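Probable 2-phosphosulfolactate phosphatase (Clostridium acetobutylicum, PDB 1VR0) probably catalyses the magnesium-dependent hydrolysis of (2R)-O-phospho-3-sulfolactate to (2R)-3-sulfolactate and phosphate. Local coordinates at residues S171-N176 and C230-V235; I46-N51 and F226-K231; A120-E125 and P239-G244; A127-I132 and V146-D151. All coordinates share one frame; numbering follows the deposited sequence.

Contact 1 of 4, residues S171-N176 and C230-V235; sequences SGYIIN and CKKDIV
Lys232 NZ, gripped by the carbonyl oxygen of Glu202 and the hydroxyl of Tyr198, ends a side chain whose methylenes lie across the outer part of the Tyr173 ring. The lysine is extended beyond CG, and this straight course carries it past the phenol from the hydroxyl inward. Lys232 CB lies 3.6 Å from Tyr173 OH. Farther along the chain, Lys232 CE is 3.8 Å from Tyr173 CE1. The two side chains cross obliquely, and what passes between them is van der Waals contact, the ammonium being carried to one side, to its own acceptors. Tyr173 leaves its helix with CG swung away from the backbone N (chi1 167°), which aims the hydroxyl at the backbone of Lys232 and Asp233. There Asp233 CB comes to 4.1 Å from Tyr173 OH. Asp233 has a left-handed backbone conformation, and its carboxylate turns to a salt bridge with Lys236. Helix 165-181, which carries the magnesium ligand Asp167 near its start, is thus joined through Tyr173 to the loop between helix 223-229 and strand 240-242, and the same tyrosine meets the Tyr198 ring of helix 189-199 and Glu139 of helix 138-148.

Contact 2 of 4, residues I46-N51 and F226-K231; sequences ITTALN and FEYCCK
A first torsion of 171° in Tyr228 swings the ring out from helix 223-229 toward Thr48, while one of -64° in Thr48 sets OG1 beside its own backbone N and brings it level with the incoming phenol. The two side chains approach from opposite directions, and they have a wide gap to span, because the nearest CA atoms, those of Thr48 and Cys229, are 9.7 Å apart. The tyrosine covers most of that distance. Tyr228 OH donates to Thr48 OG1 over 2.9 Å, and the threonine oxygen lies at the edge of the ring and in its plane, 3.6 Å from Tyr228 CE2.

Both helices come soon after residues of the active site. Helix 42-51 follows Asp38, Leu40 and Arg41, and helix 223-229 follows His213, Arg216 and Leu220, all of which line the sulfolactate pocket. The Tyr228 side chain is about 11 Å from the bound sulfolactate and does not reach it. Helix 42-51 packs on strand 109-113 of the three-stranded parallel sheet and on strand 245-246 of the mixed sheet, and so lies between the two.

Thr48 CG2 sits against the phenol hydroxyl as well, 3.4 Å from Tyr228 OH. Thr48 OG1 in turn bonds to the carbonyl oxygen of Ser44 one helical turn earlier, so it accepts from the tyrosine and gives its own proton to the helix backbone, a relay that may strengthen both bonds.

Contact 3 of 4, residues A120-E125 and P239-G244; sequences AIKGSE and PQYTNG
The last turn of helix 117-123 lies over strand 240-242, with the CA atoms of Ile121 and Tyr241 7.6 Å apart, and the Tyr241 side chain points across toward the helix. Ile121 CG2 rests over one face of the phenol ring in a CH-pi contact, 3.7 Å from the centroid of the Tyr241 ring and 16° off its normal. At the far end Tyr241 OH acts both as acceptor and as donor: it accepts from Lys122 NZ at 3.1 Å and donates to Glu125 OE2 at 2.8 Å. The carboxylate oxygen comes in at the ring edge, with the carboxylate plane turned 38° from that of the ring. Lys122 reaches the hydroxyl by folding at chi2 (-57°) and again at chi3, crossing the tyrosine at about a right angle. A long, hence weak, salt bridge of 4.0 Å between Lys122 NZ and Glu125 OE2 closes the triangle, whose opposite charges probably polarise the phenol. Ser124 OG bonds back to Ala120 O at 2.7 Å, a side-chain-to-backbone bond within 120-125. Tyr241 is paired through its backbone with Ile130 of strand 129-133, and Ile121 also packs on Val36 of strand 33-37 and Ile132, so helix 117-123 covers neighbouring strands of the mixed sheet.

Contact 4 of 4, residues A127-I132 and V146-D151; sequences ARDILI and VELNND
The crossover from strand 129-133 through helix 138-148 toward strand 152-156 is drawn together where Asp129 and Leu131 meet Leu148 and Arg128 lies against Asn150. Both methyls of Leu148 lie against the Asp129 carboxylate, the two side chains meeting from opposite directions, with Leu148 CD2 3.5 Å from Asp129 OD2. Leu148 CD1 also faces Leu131 CD1 at 4.3 Å, a loose apolar contact.

Beyond the helix, Asn149 takes up a positive phi (54°), and Asn150 then points back toward the strand. Its amide stacks on the guanidinium of Arg128 with the planes 10° apart; Asn150 ND2 stands 3.3 Å above the guanidinium plane of Arg128, displaced toward the rim. Arg128 NH1 and Asn150 ND2 are both donors, so the contact is a stack and not a hydrogen bond. Arg128 is otherwise extended but bends at chi3 (-71°), which lays its flat end over the amide; the arginine is solvent-exposed, and a lattice contact may influence its pose. The polar link is made by a water, which donates to Asp129 OD2 at 2.6 Å and accepts from Asn150 ND2 at 2.8 Å. Asn150 ND2 also bonds to the carbonyl oxygen of Asn31, while Asn150 OD1 takes a weak bond from Asp151 N at 2.9 Å; together these would hold the amide against rotation. Leu131, Leu148 and Asn150 all touch Thr33, on the strand that lies between the two joined by the helix, as belongs to a beta-alpha-beta crossover that skips one strand of a parallel array.

In the fold
From the N terminus, helix 42-51 opens the long loop that contact 2 closes at 226-231. Within it, 120-125 begins contact 3, which ends later, at 239-244, so contacts 2 and 3 cross. Contact 4, the short crossover 127-132 to 146-151, is nested inside both. Contact 1 then starts on helix 165-181, lies within the loop of contact 3 and finishes on the same stretch as contact 2, sharing Cys230 and Lys231. Val235 packs on Thr47, linking contacts 1 and 2, and Pro239 on Ile46 and Leu50, linking contacts 2 and 3. Contacts 3 and 4 meet through neighbouring strands 240-242 and 129-133 of the mixed sheet.

Contact 1 of 4, residues S171-N176 and C230-V235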
loop_
_atom_site.group_PDB
_atom_site.type_symbol
_atom_site.label_atom_id
_atom_site.label_comp_id
_atom_site.label_asym_id
_atom_site.label_seq_id
_atom_site.Cartn_x
_atom_site.Cartn_y
_atom_site.Cartn_z
ATOM N N SER A 171 -2.259 -1.756 12.295
ATOM C CA SER A 171 -0.849 -2.115 12.072
ATOM C C SER A 171 0.087 -1.127 12.725
ATOM O O SER A 171 1.045 -1.499 13.369
ATOM C CB SER A 171 -0.495 -2.137 10.609
ATOM O OG SER A 171 -1.332 -3.010 9.875
ATOM N N GLY A 172 -0.199 0.148 12.534
ATOM C CA GLY A 172 0.574 1.229 13.117
ATOM C C GLY A 172 0.626 1.189 14.619
ATOM O O GLY A 172 1.671 1.425 15.201
ATOM N N TYR A 173 -0.509 0.907 15.242
ATOM C CA TYR A 173 -0.570 0.799 16.682
ATOM C C TYR A 173 0.353 -0.290 17.176
ATOM O O TYR A 173 1.084 -0.103 18.172
ATOM C CB TYR A 173 -2.006 0.497 17.107
ATOM C CG TYR A 173 -2.175 0.054 18.518
ATOM C CD1 TYR A 173 -1.669 0.802 19.575
ATOM C CD2 TYR A 173 -2.906 -1.098 18.813
ATOM C CE1 TYR A 173 -1.882 0.400 20.883
ATOM C CE2 TYR A 173 -3.116 -1.497 20.107
ATOM C CZ TYR A 173 -2.603 -0.758 21.138
ATOM O OH TYR A 173 -2.819 -1.196 22.441
ATOM N N ILE A 174 0.316 -1.425 16.483
ATOM C CA ILE A 174 1.089 -2.582 16.890
ATOM C C ILE A 174 2.588 -2.314 16.697
ATOM O O ILE A 174 3.394 -2.642 17.559
ATOM C CB ILE A 174 0.589 -3.820 16.149
ATOM C CG1 ILE A 174 -0.825 -4.149 16.664
ATOM C CG2 ILE A 174 1.522 -5.000 16.343
ATOM C CD1 ILE A 174 -1.484 -5.346 16.072
ATOM N N ILE A 175 2.938 -1.706 15.569
ATOM C CA ILE A 175 4.311 -1.340 15.286
ATOM C C ILE A 175 4.795 -0.390 16.387
ATOM O O ILE A 175 5.874 -0.542 16.926
ATOM C CB ILE A 175 4.408 -0.696 13.899
ATOM C CG1 ILE A 175 4.180 -1.772 12.838
ATOM C CG2 ILE A 175 5.745 0.002 13.694
ATOM C CD1 ILE A 175 3.841 -1.219 11.461
ATOM N N ASN A 176 3.950 0.556 16.762
ATOM C CA ASN A 176 4.285 1.478 17.813
ATOM C C ASN A 176 4.585 0.788 19.115
ATOM O O ASN A 176 5.468 1.195 19.828
ATOM C CB ASN A 176 3.156 2.475 18.036
ATOM C CG ASN A 176 3.641 3.728 18.713
ATOM O OD1 ASN A 176 3.481 3.910 19.901
ATOM N ND2 ASN A 176 4.307 4.559 17.954
ATOM N N CYS A 230 -12.298 -1.111 18.827
ATOM C CA CYS A 230 -11.338 -0.043 19.036
ATOM C C CYS A 230 -10.745 0.003 20.440
ATOM O O CYS A 230 -9.928 0.860 20.719
ATOM C CB CYS A 230 -12.013 1.282 18.741
ATOM S SG CYS A 230 -12.352 1.483 17.003
ATOM N N LYS A 231 -11.173 -0.887 21.336
ATOM C CA LYS A 231 -10.628 -0.918 22.690
ATOM C C LYS A 231 -9.219 -1.526 22.709
ATOM O O LYS A 231 -8.969 -2.610 22.185
ATOM C CB LYS A 231 -11.585 -1.653 23.639
ATOM C CG LYS A 231 -12.991 -1.043 23.623
ATOM C CD LYS A 231 -13.589 -0.724 24.983
ATOM C CE LYS A 231 -14.355 0.661 24.919
ATOM N NZ LYS A 231 -14.725 1.275 26.255
ATOM N N LYS A 232 -8.294 -0.794 23.304
ATOM C CA LYS A 232 -6.883 -1.196 23.372
ATOM C C LYS A 232 -6.614 -2.213 24.465
ATOM O O LYS A 232 -7.126 -2.082 25.557
ATOM C CB LYS A 232 -5.975 0.035 23.642
ATOM C CG LYS A 232 -5.848 1.021 22.470
ATOM C CD LYS A 232 -5.041 2.253 22.853
ATOM C CE LYS A 232 -4.598 3.002 21.634
ATOM N NZ LYS A 232 -4.132 4.351 22.025
ATOM N N ASP A 233 -5.810 -3.230 24.168
ATOM C CA ASP A 233 -5.122 -3.991 25.225
ATOM C C ASP A 233 -6.046 -4.572 26.264
ATOM O O ASP A 233 -5.738 -4.551 27.453
ATOM C CB ASP A 233 -4.095 -3.078 25.911
ATOM C CG ASP A 233 -3.187 -3.816 26.895
ATOM O OD1 ASP A 233 -2.727 -4.969 26.642
ATOM O OD2 ASP A 233 -2.916 -3.219 27.958
ATOM N N ILE A 234 -7.190 -5.090 25.839
ATOM C CA ILE A 234 -8.055 -5.793 26.770
ATOM C C ILE A 234 -7.861 -7.305 26.684
ATOM O O ILE A 234 -8.309 -8.035 27.551
ATOM C CB ILE A 234 -9.551 -5.413 26.645
ATOM C CG1 ILE A 234 -10.178 -5.911 25.350
ATOM C CG2 ILE A 234 -9.748 -3.901 26.784
ATOM C CD1 ILE A 234 -11.688 -5.615 25.336
ATOM N N VAL A 235 -7.170 -7.785 25.673
ATOM C CA VAL A 235 -6.865 -9.212 25.601
ATOM C C VAL A 235 -5.348 -9.416 25.637
ATOM O O VAL A 235 -4.621 -8.748 24.905
ATOM C CB VAL A 235 -7.502 -9.825 24.341
ATOM C CG1 VAL A 235 -7.029 -11.262 24.134
ATOM C CG2 VAL A 235 -9.052 -9.727 24.446
#

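Contact 2 of 4, residues I46-N51 and F226-K231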
loop_
_atom_site.group_PDB
_atom_site.type_symbol
_atom_site.label_atom_id
_atom_site.label_comp_id
_atom_site.label_asym_id
_atom_site.label_seq_id
_atom_site.Cartn_x
_atom_site.Cartn_y
_atom_site.Cartn_z
ATOM N N ILE A 46 -11.717 -13.690 16.432
ATOM C CA ILE A 46 -10.826 -14.771 16.801
ATOM C C ILE A 46 -10.178 -14.513 18.177
ATOM O O ILE A 46 -10.164 -15.396 19.035
ATOM C CB ILE A 46 -9.760 -14.998 15.740
ATOM C CG1 ILE A 46 -10.412 -15.573 14.488
ATOM C CG2 ILE A 46 -8.684 -15.948 16.247
ATOM C CD1 ILE A 46 -9.733 -15.173 13.225
ATOM N N THR A 47 -9.653 -13.307 18.354
ATOM C CA THR A 47 -8.999 -12.908 19.570
ATOM C C THR A 47 -9.940 -13.015 20.786
ATOM O O THR A 47 -9.564 -13.525 21.833
ATOM C CB THR A 47 -8.502 -11.454 19.430
ATOM O OG1 THR A 47 -7.494 -11.398 18.417
ATOM C CG2 THR A 47 -7.895 -10.954 20.745
ATOM N N THR A 48 -11.166 -12.526 20.625
ATOM C CA THR A 48 -12.135 -12.527 21.686
ATOM C C THR A 48 -12.561 -13.973 22.045
ATOM O O THR A 48 -12.573 -14.374 23.223
ATOM C CB THR A 48 -13.343 -11.653 21.285
ATOM O OG1 THR A 48 -12.911 -10.300 21.127
ATOM C CG2 THR A 48 -14.453 -11.702 22.332
ATOM N N ALA A 49 -12.884 -14.744 21.029
ATOM C CA ALA A 49 -13.364 -16.074 21.227
ATOM C C ALA A 49 -12.365 -16.924 21.997
ATOM O O ALA A 49 -12.737 -17.591 22.979
ATOM C CB ALA A 49 -13.657 -16.692 19.891
ATOM N N LEU A 50 -11.105 -16.885 21.557
ATOM C CA LEU A 50 -10.038 -17.644 22.190
ATOM C C LEU A 50 -9.743 -17.197 23.618
ATOM O O LEU A 50 -9.544 -18.031 24.494
ATOM C CB LEU A 50 -8.780 -17.607 21.318
ATOM C CG LEU A 50 -8.940 -18.631 20.200
ATOM C CD1 LEU A 50 -8.193 -18.271 19.003
ATOM C CD2 LEU A 50 -8.522 -20.011 20.697
ATOM N N ASN A 51 -9.785 -15.895 23.835
ATOM C CA ASN A 51 -9.709 -15.318 25.158
ATOM C C ASN A 51 -10.846 -15.767 26.075
ATOM O O ASN A 51 -10.669 -15.809 27.271
ATOM C CB ASN A 51 -9.743 -13.791 25.055
ATOM C CG ASN A 51 -9.413 -13.118 26.362
ATOM O OD1 ASN A 51 -8.345 -13.327 26.924
ATOM N ND2 ASN A 51 -10.337 -12.316 26.858
ATOM N N PHE A 226 -18.054 -1.835 16.446
ATOM C CA PHE A 226 -17.038 -0.822 16.125
ATOM C C PHE A 226 -16.366 -0.258 17.402
ATOM O O PHE A 226 -15.145 -0.168 17.484
ATOM C CB PHE A 226 -17.650 0.322 15.279
ATOM C CG PHE A 226 -16.788 1.548 15.216
ATOM C CD1 PHE A 226 -15.640 1.556 14.477
ATOM C CD2 PHE A 226 -17.117 2.694 15.943
ATOM C CE1 PHE A 226 -14.812 2.675 14.448
ATOM C CE2 PHE A 226 -16.288 3.835 15.915
ATOM C CZ PHE A 226 -15.131 3.816 15.166
ATOM N N GLU A 227 -17.168 0.118 18.394
ATOM C CA GLU A 227 -16.598 0.698 19.603
ATOM C C GLU A 227 -15.783 -0.337 20.363
ATOM O O GLU A 227 -14.762 -0.005 20.976
ATOM C CB GLU A 227 -17.678 1.208 20.552
ATOM C CG GLU A 227 -18.781 2.007 19.903
ATOM C CD GLU A 227 -18.684 3.475 20.175
ATOM O OE1 GLU A 227 -19.547 3.939 20.946
ATOM O OE2 GLU A 227 -17.765 4.145 19.617
ATOM N N TYR A 228 -16.261 -1.576 20.358
ATOM C CA TYR A 228 -15.603 -2.653 21.056
ATOM C C TYR A 228 -14.236 -2.952 20.416
ATOM O O TYR A 228 -13.225 -3.028 21.109
ATOM C CB TYR A 228 -16.510 -3.901 21.068
ATOM C CG TYR A 228 -15.817 -5.114 21.592
ATOM C CD1 TYR A 228 -15.717 -5.336 22.959
ATOM C CD2 TYR A 228 -15.194 -6.009 20.737
ATOM C CE1 TYR A 228 -15.044 -6.444 23.466
ATOM C CE2 TYR A 228 -14.512 -7.120 21.232
ATOM C CZ TYR A 228 -14.454 -7.331 22.597
ATOM O OH TYR A 228 -13.809 -8.425 23.114
ATOM N N CYS A 229 -14.214 -3.099 19.096
ATOM C CA CYS A 229 -12.975 -3.401 18.368
ATOM C C CYS A 229 -11.911 -2.305 18.415
ATOM O O CYS A 229 -10.752 -2.556 18.078
ATOM C CB CYS A 229 -13.279 -3.736 16.913
ATOM S SG CYS A 229 -14.295 -5.228 16.736
ATOM N N CYS A 230 -12.298 -1.111 18.827
ATOM C CA CYS A 230 -11.338 -0.043 19.036
ATOM C C CYS A 230 -10.745 0.003 20.440
ATOM O O CYS A 230 -9.928 0.860 20.719
ATOM C CB CYS A 230 -12.013 1.282 18.741
ATOM S SG CYS A 230 -12.352 1.483 17.003
ATOM N N LYS A 231 -11.173 -0.887 21.336
ATOM C CA LYS A 231 -10.628 -0.918 22.690
ATOM C C LYS A 231 -9.219 -1.526 22.709
ATOM O O LYS A 231 -8.969 -2.610 22.185
ATOM C CB LYS A 231 -11.585 -1.653 23.639
ATOM C CG LYS A 231 -12.991 -1.043 23.623
ATOM C CD LYS A 231 -13.589 -0.724 24.983
ATOM C CE LYS A 231 -14.355 0.661 24.919
ATOM N NZ LYS A 231 -14.725 1.275 26.255
#

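Contact 3 of 4, residues A120-E125 and P239-G244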
loop_
_atom_site.group_PDB
_atom_site.type_symbol
_atom_site.label_atom_id
_atom_site.label_comp_id
_atom_site.label_asym_id
_atom_site.label_seq_id
_atom_site.Cartn_x
_atom_site.Cartn_y
_atom_site.Cartn_z
ATOM N N ALA A 120 -6.609 -13.821 4.320
ATOM C CA ALA A 120 -5.299 -13.334 4.732
ATOM C C ALA A 120 -4.532 -14.391 5.581
ATOM O O ALA A 120 -3.294 -14.535 5.475
ATOM C CB ALA A 120 -5.449 -12.043 5.523
ATOM N N ILE A 121 -5.272 -15.113 6.427
ATOM C CA ILE A 121 -4.661 -16.124 7.300
ATOM C C ILE A 121 -4.087 -17.261 6.443
ATOM O O ILE A 121 -2.898 -17.536 6.472
ATOM C CB ILE A 121 -5.659 -16.642 8.394
ATOM C CG1 ILE A 121 -6.000 -15.514 9.360
ATOM C CG2 ILE A 121 -5.036 -17.768 9.190
ATOM C CD1 ILE A 121 -7.262 -15.754 10.222
ATOM N N LYS A 122 -4.929 -17.854 5.623
ATOM C CA LYS A 122 -4.475 -18.856 4.671
ATOM C C LYS A 122 -3.352 -18.367 3.773
ATOM O O LYS A 122 -2.451 -19.130 3.460
ATOM C CB LYS A 122 -5.659 -19.340 3.812
ATOM C CG LYS A 122 -6.790 -20.044 4.610
ATOM C CD LYS A 122 -6.263 -21.256 5.401
ATOM C CE LYS A 122 -7.083 -22.522 5.176
ATOM N NZ LYS A 122 -6.201 -23.715 5.404
ATOM N N GLY A 123 -3.404 -17.105 3.347
ATOM C CA GLY A 123 -2.370 -16.538 2.463
ATOM C C GLY A 123 -0.987 -16.374 3.077
ATOM O O GLY A 123 -0.015 -16.185 2.362
ATOM N N SER A 124 -0.912 -16.460 4.406
ATOM C CA SER A 124 0.337 -16.330 5.150
ATOM C C SER A 124 0.986 -17.672 5.554
ATOM O O SER A 124 2.001 -17.673 6.273
ATOM C CB SER A 124 0.069 -15.482 6.374
ATOM O OG SER A 124 -0.691 -14.327 5.995
ATOM N N GLU A 125 0.460 -18.793 5.047
ATOM C CA GLU A 125 0.942 -20.140 5.426
ATOM C C GLU A 125 2.457 -20.337 5.474
ATOM O O GLU A 125 2.949 -21.129 6.279
ATOM C CB GLU A 125 0.387 -21.212 4.487
ATOM C CG GLU A 125 -1.111 -21.324 4.565
ATOM C CD GLU A 125 -1.573 -22.739 4.679
ATOM O OE1 GLU A 125 -1.208 -23.500 3.735
ATOM O OE2 GLU A 125 -2.284 -23.060 5.687
ATOM N N PRO A 239 -3.342 -15.343 19.689
ATOM C CA PRO A 239 -3.617 -16.568 18.955
ATOM C C PRO A 239 -2.634 -16.806 17.825
ATOM O O PRO A 239 -2.062 -15.871 17.263
ATOM C CB PRO A 239 -5.016 -16.348 18.381
ATOM C CG PRO A 239 -5.592 -15.215 19.140
ATOM C CD PRO A 239 -4.438 -14.372 19.576
ATOM N N GLN A 240 -2.456 -18.070 17.496
ATOM C CA GLN A 240 -1.459 -18.439 16.541
ATOM C C GLN A 240 -2.021 -19.506 15.617
ATOM O O GLN A 240 -2.598 -20.481 16.078
ATOM C CB GLN A 240 -0.261 -18.921 17.312
ATOM C CG GLN A 240 0.969 -18.925 16.512
ATOM C CD GLN A 240 2.242 -18.803 17.330
ATOM O OE1 GLN A 240 2.230 -18.548 18.556
ATOM N NE2 GLN A 240 3.364 -18.974 16.636
ATOM N N TYR A 241 -1.880 -19.291 14.311
ATOM C CA TYR A 241 -2.338 -20.236 13.288
ATOM C C TYR A 241 -1.214 -21.230 12.995
ATOM O O TYR A 241 -0.100 -20.845 12.710
ATOM C CB TYR A 241 -2.762 -19.471 12.015
ATOM C CG TYR A 241 -3.161 -20.324 10.823
ATOM C CD1 TYR A 241 -4.335 -21.042 10.825
ATOM C CD2 TYR A 241 -2.375 -20.379 9.680
ATOM C CE1 TYR A 241 -4.694 -21.813 9.758
ATOM C CE2 TYR A 241 -2.742 -21.152 8.592
ATOM C CZ TYR A 241 -3.901 -21.871 8.646
ATOM O OH TYR A 241 -4.291 -22.661 7.585
ATOM N N THR A 242 -1.526 -22.511 13.086
ATOM C CA THR A 242 -0.554 -23.576 12.964
ATOM C C THR A 242 -1.264 -24.791 12.426
ATOM O O THR A 242 -2.194 -25.237 13.063
ATOM C CB THR A 242 0.022 -23.950 14.370
ATOM O OG1 THR A 242 0.606 -22.792 14.992
ATOM C CG2 THR A 242 1.075 -25.049 14.249
ATOM N N ASN A 243 -0.828 -25.319 11.282
ATOM C CA ASN A 243 -1.402 -26.523 10.712
ATOM C C ASN A 243 -2.917 -26.440 10.598
ATOM O O ASN A 243 -3.622 -27.326 11.051
ATOM C CB ASN A 243 -1.014 -27.753 11.543
ATOM C CG ASN A 243 0.483 -27.963 11.627
ATOM O OD1 ASN A 243 1.206 -27.775 10.660
ATOM N ND2 ASN A 243 0.949 -28.389 12.789
ATOM N N GLY A 244 -3.422 -25.343 10.048
ATOM C CA GLY A 244 -4.866 -25.188 9.800
ATOM C C GLY A 244 -5.763 -24.837 10.978
ATOM O O GLY A 244 -6.977 -24.791 10.837
#

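Contact 4 of 4, residues A127-I132 and V146-D151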
loop_
_atom_site.group_PDB
_atom_site.type_symbol
_atom_site.label_atom_id
_atom_site.label_comp_id
_atom_site.label_asym_id
_atom_site.label_seq_id
_atom_site.Cartn_x
_atom_site.Cartn_y
_atom_site.Cartn_z
ATOM N N ALA A 127 4.813 -18.475 6.460
ATOM C CA ALA A 127 5.536 -17.748 7.498
ATOM C C ALA A 127 6.019 -18.727 8.542
ATOM O O ALA A 127 5.432 -19.799 8.696
ATOM C CB ALA A 127 4.636 -16.712 8.136
ATOM N N ARG A 128 7.075 -18.370 9.273
ATOM C CA ARG A 128 7.510 -19.199 10.387
ATOM C C ARG A 128 6.456 -19.240 11.508
ATOM O O ARG A 128 6.196 -20.298 12.087
ATOM C CB ARG A 128 8.838 -18.719 10.952
ATOM C CG ARG A 128 9.404 -19.652 12.036
ATOM C CD ARG A 128 10.601 -19.056 12.692
ATOM N NE ARG A 128 11.747 -19.030 11.797
ATOM C CZ ARG A 128 12.874 -18.369 12.040
ATOM N NH1 ARG A 128 13.016 -17.649 13.149
ATOM N NH2 ARG A 128 13.856 -18.415 11.147
ATOM N N ASP A 129 5.897 -18.074 11.837
ATOM C CA ASP A 129 4.848 -17.973 12.845
ATOM C C ASP A 129 3.785 -17.074 12.312
ATOM O O ASP A 129 4.113 -15.974 11.899
ATOM C CB ASP A 129 5.386 -17.352 14.128
ATOM C CG ASP A 129 6.370 -18.257 14.845
ATOM O OD1 ASP A 129 5.914 -19.266 15.404
ATOM O OD2 ASP A 129 7.601 -17.959 14.850
ATOM N N ILE A 130 2.529 -17.531 12.317
ATOM C CA ILE A 130 1.392 -16.666 12.001
ATOM C C ILE A 130 0.654 -16.244 13.280
ATOM O O ILE A 130 0.010 -17.058 13.927
ATOM C CB ILE A 130 0.358 -17.326 11.075
ATOM C CG1 ILE A 130 0.973 -17.719 9.732
ATOM C CG2 ILE A 130 -0.841 -16.362 10.870
ATOM C CD1 ILE A 130 1.464 -19.101 9.687
ATOM N N LEU A 131 0.725 -14.967 13.609
ATOM C CA LEU A 131 0.032 -14.407 14.766
ATOM C C LEU A 131 -1.255 -13.730 14.379
ATOM O O LEU A 131 -1.383 -13.200 13.292
ATOM C CB LEU A 131 0.913 -13.366 15.457
ATOM C CG LEU A 131 2.305 -13.838 15.877
ATOM C CD1 LEU A 131 3.051 -12.696 16.568
ATOM C CD2 LEU A 131 2.240 -15.072 16.801
ATOM N N ILE A 132 -2.216 -13.717 15.282
ATOM C CA ILE A 132 -3.477 -13.053 15.004
ATOM C C ILE A 132 -3.519 -11.796 15.824
ATOM O O ILE A 132 -3.416 -11.863 17.032
ATOM C CB ILE A 132 -4.683 -13.923 15.375
ATOM C CG1 ILE A 132 -4.638 -15.259 14.611
ATOM C CG2 ILE A 132 -5.945 -13.166 15.096
ATOM C CD1 ILE A 132 -4.486 -15.133 13.081
ATOM N N VAL A 146 8.556 -9.511 19.792
ATOM C CA VAL A 146 9.899 -9.332 20.345
ATOM C C VAL A 146 10.475 -10.671 20.797
ATOM O O VAL A 146 11.613 -10.979 20.497
ATOM C CB VAL A 146 9.872 -8.331 21.513
ATOM C CG1 VAL A 146 11.209 -8.260 22.245
ATOM C CG2 VAL A 146 9.463 -6.963 21.001
ATOM N N GLU A 147 9.675 -11.465 21.499
ATOM C CA GLU A 147 10.105 -12.791 21.975
ATOM C C GLU A 147 10.519 -13.667 20.800
ATOM O O GLU A 147 11.521 -14.350 20.876
ATOM C CB GLU A 147 8.976 -13.485 22.753
ATOM C CG GLU A 147 9.390 -14.750 23.512
ATOM C CD GLU A 147 8.592 -16.033 23.105
ATOM O OE1 GLU A 147 7.474 -15.936 22.546
ATOM O OE2 GLU A 147 9.094 -17.161 23.338
ATOM N N LEU A 148 9.738 -13.634 19.714
ATOM C CA LEU A 148 9.991 -14.485 18.552
ATOM C C LEU A 148 11.275 -14.101 17.836
ATOM O O LEU A 148 11.881 -14.921 17.134
ATOM C CB LEU A 148 8.825 -14.419 17.585
ATOM C CG LEU A 148 7.624 -15.267 17.937
ATOM C CD1 LEU A 148 6.624 -15.068 16.883
ATOM C CD2 LEU A 148 7.998 -16.750 18.086
ATOM N N ASN A 149 11.668 -12.843 18.007
ATOM C CA ASN A 149 12.986 -12.347 17.587
ATOM C C ASN A 149 13.350 -12.611 16.114
ATOM O O ASN A 149 14.505 -12.943 15.805
ATOM C CB ASN A 149 14.083 -12.908 18.475
ATOM C CG ASN A 149 15.380 -12.119 18.346
ATOM O OD1 ASN A 149 15.359 -10.896 18.131
ATOM N ND2 ASN A 149 16.493 -12.802 18.452
ATOM N N ASN A 150 12.363 -12.449 15.237
ATOM C CA ASN A 150 12.481 -12.732 13.828
ATOM C C ASN A 150 11.938 -11.500 13.098
ATOM O O ASN A 150 11.177 -10.716 13.682
ATOM C CB ASN A 150 11.608 -13.955 13.532
ATOM C CG ASN A 150 11.767 -14.506 12.123
ATOM O OD1 ASN A 150 12.727 -14.215 11.427
ATOM N ND2 ASN A 150 10.829 -15.356 11.725
ATOM N N ASP A 151 12.293 -11.341 11.827
ATOM C CA ASP A 151 11.737 -10.267 11.034
ATOM C C ASP A 151 10.209 -10.434 10.904
ATOM O O ASP A 151 9.673 -11.533 10.973
ATOM C CB ASP A 151 12.338 -10.213 9.633
ATOM C CG ASP A 151 13.845 -9.940 9.620
ATOM O OD1 ASP A 151 14.417 -9.220 10.493
ATOM O OD2 ASP A 151 14.460 -10.467 8.666
HETATM O O HOH W 1 8.984 -16.085 13.681
#